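Long-range contact in VompD (Bartonella quintana, PDB 4LGO), which probably serves as a surface adhesin of the trimeric autotransporter type, anchored in the bacterial outer membrane, this chain being an N-terminal piece of it: residues Asp51-Lys56 against Asp68-Arg74. Residues are numbered along the deposited sequence; the frame is centred on the assembly and turned at random.
Sequences DSKNIK and DLNDIIR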
ATOM      1  N   ASP A  51       8.799 -14.697  -8.313  1.00 39.23           N
ATOM      2  CA  ASP A  51       8.250 -13.411  -8.716  1.00 37.38           C
ATOM      3  C   ASP A  51       7.845 -12.520  -7.518  1.00 32.37           C
ATOM      4  O   ASP A  51       7.179 -11.515  -7.711  1.00 32.16           O
ATOM      5  CB  ASP A  51       7.034 -13.619  -9.616  1.00 40.31           C
ATOM      6  CG  ASP A  51       7.370 -14.380 -10.895  1.00 45.12           C
ATOM      7  OD1 ASP A  51       8.574 -14.510 -11.234  1.00 47.91           O
ATOM      8  OD2 ASP A  51       6.421 -14.855 -11.548  1.00 49.66           O
ATOM      9  N   SER A  52       8.249 -12.883  -6.304  1.00 29.63           N
ATOM     10  CA  SER A  52       7.839 -12.142  -5.116  1.00 26.44           C
ATOM     11  C   SER A  52       8.941 -11.273  -4.466  1.00 24.00           C
ATOM     12  O   SER A  52       8.846 -10.964  -3.283  1.00 22.16           O
ATOM     13  CB  SER A  52       7.289 -13.113  -4.075  1.00 26.72           C
ATOM     14  OG  SER A  52       8.344 -13.866  -3.490  1.00 27.16           O
ATOM     15  N   LYS A  53       9.957 -10.844  -5.217  1.00 23.17           N
ATOM     16  CA  LYS A  53      11.002  -9.965  -4.642  1.00 22.75           C
ATOM     17  C   LYS A  53      10.486  -8.528  -4.662  1.00 20.68           C
ATOM     18  O   LYS A  53      10.307  -7.948  -5.736  1.00 20.58           O
ATOM     19  CB  LYS A  53      12.316 -10.078  -5.457  1.00 25.55           C
ATOM     20  CG  LYS A  53      12.840 -11.499  -5.526  1.00 27.52           C
ATOM     21  CD  LYS A  53      14.057 -11.641  -6.447  1.00 30.97           C
ATOM     22  CE  LYS A  53      14.286 -13.112  -6.760  1.00 34.97           C
ATOM     23  NZ  LYS A  53      15.549 -13.291  -7.526  1.00 37.89           N
ATOM     24  N   ASN A  54      10.206  -7.975  -3.480  1.00 18.03           N
ATOM     25  CA  ASN A  54       9.639  -6.660  -3.364  1.00 16.96           C
ATOM     26  C   ASN A  54      10.505  -5.576  -3.970  1.00 17.08           C
ATOM     27  O   ASN A  54       9.959  -4.654  -4.567  1.00 17.67           O
ATOM     28  CB  ASN A  54       9.385  -6.286  -1.898  1.00 15.47           C
ATOM     29  CG  ASN A  54       8.159  -6.930  -1.317  1.00 16.20           C
ATOM     30  OD1 ASN A  54       7.209  -7.228  -2.016  1.00 16.42           O
ATOM     31  ND2 ASN A  54       8.187  -7.176  -0.001  1.00 15.54           N
ATOM     32  N   ILE A  55      11.820  -5.696  -3.802  1.00 16.56           N
ATOM     33  CA  ILE A  55      12.784  -4.788  -4.406  1.00 17.13           C
ATOM     34  C   ILE A  55      13.313  -5.433  -5.685  1.00 18.79           C
ATOM     35  O   ILE A  55      13.906  -6.519  -5.658  1.00 18.62           O
ATOM     36  CB  ILE A  55      13.954  -4.421  -3.476  1.00 16.91           C
ATOM     37  CG1 ILE A  55      13.449  -3.952  -2.114  1.00 16.39           C
ATOM     38  CG2 ILE A  55      14.856  -3.389  -4.153  1.00 16.82           C
ATOM     39  CD1 ILE A  55      12.657  -2.665  -2.125  1.00 16.60           C
ATOM     40  N   LYS A  56      13.022  -4.770  -6.801  1.00 20.28           N
ATOM     41  CA  LYS A  56      13.391  -5.248  -8.137  1.00 21.97           C
ATOM     42  C   LYS A  56      14.693  -4.588  -8.535  1.00 22.08           C
ATOM     43  O   LYS A  56      14.733  -3.361  -8.763  1.00 22.54           O
ATOM     44  CB  LYS A  56      12.309  -4.885  -9.147  1.00 24.08           C
ATOM     45  CG  LYS A  56      12.592  -5.278 -10.593  1.00 27.53           C
ATOM     46  CD  LYS A  56      11.524  -4.686 -11.518  1.00 30.21           C
ATOM     47  CE  LYS A  56      11.962  -4.616 -12.983  1.00 34.83           C
ATOM     48  NZ  LYS A  56      12.746  -3.382 -13.351  1.00 36.07           N
ATOM     49  N   ASP A  68      13.874  -0.610  -8.309  1.00 22.90           N
ATOM     50  CA  ASP A  68      12.455  -0.279  -8.393  1.00 22.67           C
ATOM     51  C   ASP A  68      11.715  -1.163  -7.423  1.00 20.97           C
ATOM     52  O   ASP A  68      12.306  -2.036  -6.777  1.00 19.75           O
ATOM     53  CB  ASP A  68      11.932  -0.491  -9.828  1.00 24.63           C
ATOM     54  CG  ASP A  68      10.631   0.291 -10.131  1.00 25.53           C
ATOM     55  OD1 ASP A  68      10.072   0.986  -9.260  1.00 24.71           O
ATOM     56  OD2 ASP A  68      10.213   0.285 -11.302  1.00 27.61           O
ATOM     57  N   LEU A  69      10.423  -0.904  -7.274  1.00 20.60           N
ATOM     58  CA  LEU A  69       9.530  -1.858  -6.624  1.00 19.39           C
ATOM     59  C   LEU A  69       9.009  -2.838  -7.646  1.00 20.14           C
ATOM     60  O   LEU A  69       8.817  -2.505  -8.812  1.00 21.21           O
ATOM     61  CB  LEU A  69       8.312  -1.176  -6.001  1.00 18.93           C
ATOM     62  CG  LEU A  69       8.614  -0.275  -4.807  1.00 18.05           C
ATOM     63  CD1 LEU A  69       7.344   0.465  -4.345  1.00 17.64           C
ATOM     64  CD2 LEU A  69       9.254  -1.041  -3.653  1.00 17.15           C
ATOM     65  N   ASN A  70       8.803  -4.056  -7.185  1.00 19.91           N
ATOM     66  CA  ASN A  70       7.964  -5.029  -7.871  1.00 20.67           C
ATOM     67  C   ASN A  70       6.619  -4.390  -8.184  1.00 21.23           C
ATOM     68  O   ASN A  70       6.108  -3.583  -7.414  1.00 20.15           O
ATOM     69  CB  ASN A  70       7.822  -6.277  -6.965  1.00 20.10           C
ATOM     70  CG  ASN A  70       7.237  -7.505  -7.674  1.00 21.50           C
ATOM     71  OD1 ASN A  70       6.277  -7.418  -8.456  1.00 22.64           O
ATOM     72  ND2 ASN A  70       7.791  -8.671  -7.353  1.00 22.08           N
ATOM     73  N   ASP A  71       6.002  -4.793  -9.301  1.00 22.77           N
ATOM     74  CA  ASP A  71       4.630  -4.383  -9.598  1.00 23.31           C
ATOM     75  C   ASP A  71       3.647  -4.775  -8.479  1.00 21.21           C
ATOM     76  O   ASP A  71       2.663  -4.068  -8.246  1.00 20.51           O
ATOM     77  CB  ASP A  71       4.146  -5.019 -10.911  1.00 26.11           C
ATOM     78  CG  ASP A  71       4.669  -4.307 -12.149  1.00 29.21           C
ATOM     79  OD1 ASP A  71       5.256  -3.207 -12.051  1.00 30.80           O
ATOM     80  OD2 ASP A  71       4.495  -4.879 -13.238  1.00 32.77           O
ATOM     81  N   ILE A  72       3.937  -5.895  -7.826  1.00 20.69           N
ATOM     82  CA  ILE A  72       3.172  -6.417  -6.681  1.00 19.79           C
ATOM     83  C   ILE A  72       4.105  -6.412  -5.484  1.00 18.56           C
ATOM     84  O   ILE A  72       5.131  -7.073  -5.489  1.00 18.50           O
ATOM     85  CB  ILE A  72       2.641  -7.861  -6.959  1.00 21.06           C
ATOM     86  CG1 ILE A  72       1.784  -7.875  -8.226  1.00 23.24           C
ATOM     87  CG2 ILE A  72       1.866  -8.432  -5.776  1.00 20.03           C
ATOM     88  CD1 ILE A  72       1.389  -9.267  -8.676  1.00 24.97           C
ATOM     89  N   ILE A  73       3.765  -5.628  -4.456  1.00 16.90           N
ATOM     90  CA  ILE A  73       4.516  -5.660  -3.213  1.00 16.14           C
ATOM     91  C   ILE A  73       3.709  -6.341  -2.113  1.00 15.69           C
ATOM     92  O   ILE A  73       2.479  -6.226  -2.066  1.00 15.80           O
ATOM     93  CB  ILE A  73       5.019  -4.264  -2.756  1.00 15.82           C
ATOM     94  CG1 ILE A  73       3.870  -3.250  -2.531  1.00 15.86           C
ATOM     95  CG2 ILE A  73       6.052  -3.733  -3.754  1.00 16.41           C
ATOM     96  CD1 ILE A  73       4.314  -1.976  -1.833  1.00 16.40           C
ATOM     97  N   ARG A  74       4.430  -7.073  -1.272  1.00 15.60           N
ATOM     98  CA  ARG A  74       3.872  -7.886  -0.198  1.00 16.20           C
ATOM     99  C   ARG A  74       4.452  -7.383   1.122  1.00 15.97           C
ATOM    100  O   ARG A  74       5.675  -7.461   1.374  1.00 15.83           O
ATOM    101  CB  ARG A  74       4.177  -9.393  -0.459  1.00 17.88           C
ATOM    102  CG  ARG A  74       3.367 -10.009  -1.587  1.00 19.52           C
ATOM    103  CD  ARG A  74       3.955 -11.357  -2.019  1.00 21.62           C
ATOM    104  NE  ARG A  74       3.162 -12.003  -3.076  1.00 23.42           N
ATOM    105  CZ  ARG A  74       3.324 -11.824  -4.390  1.00 25.10           C
ATOM    106  NH1 ARG A  74       4.274 -11.048  -4.867  1.00 24.58           N
ATOM    107  NH2 ARG A  74       2.532 -12.489  -5.247  1.00 27.28           N
TER
HETATM  108  O   HOH W   1       4.287 -11.096  -7.835  1.00 34.66           O
HETATM  109  O   HOH W   2       6.246  -9.190  -3.990  1.00 23.83           O
HETATM  110  O   HOH W   3      10.710  -1.391 -13.171  1.00 41.69           O
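Beyond the end of the strand pairing, two asparagine side chains, N54 and N70, bind backbone across the contact. The amide of N54 reads R74 as a neighbouring strand would: its OD1 accepts from R74 N (2.9 Å) while its ND2 donates to R74 O (2.9 Å), one short, flat group offering both. N70 reaches back from 68-74 to the backbone of 51-56. With CG anti to the backbone N (chi1 -167°), its ND2 meets D51 O at 2.9 Å and K53 O at 3.1 Å, both close to its amide plane; its OD1 accepts from I72 N in an Asx turn that bends the chain between the two strands, and N70 N adds a nearly straight bond to N54 O. S52 CB lies over one face of the R74 guanidinium, above NH1, and I72 CG2 packs on the other, toward the rim; NH1 holds two waters, one shared with D51 O, the other with N54 OD1 and I72 O. Farther along, the oppositely charged K56 and D68, a hydrogen-bonded antiparallel pair, share the more exposed face, a third water joining NZ to OD2, which lie 4.9 Å apart. Apolar I55 and L69 are buried, CD1 meeting CD2 at 4.1 Å. N54 ND2 also donates to D68 OD1 of the third subunit, tying segment 51-56 to it. The contact thus closes the open end of hairpin 55-59/64-69 and leads into strand 72-74, which pairs in parallel with a strand of the second subunit.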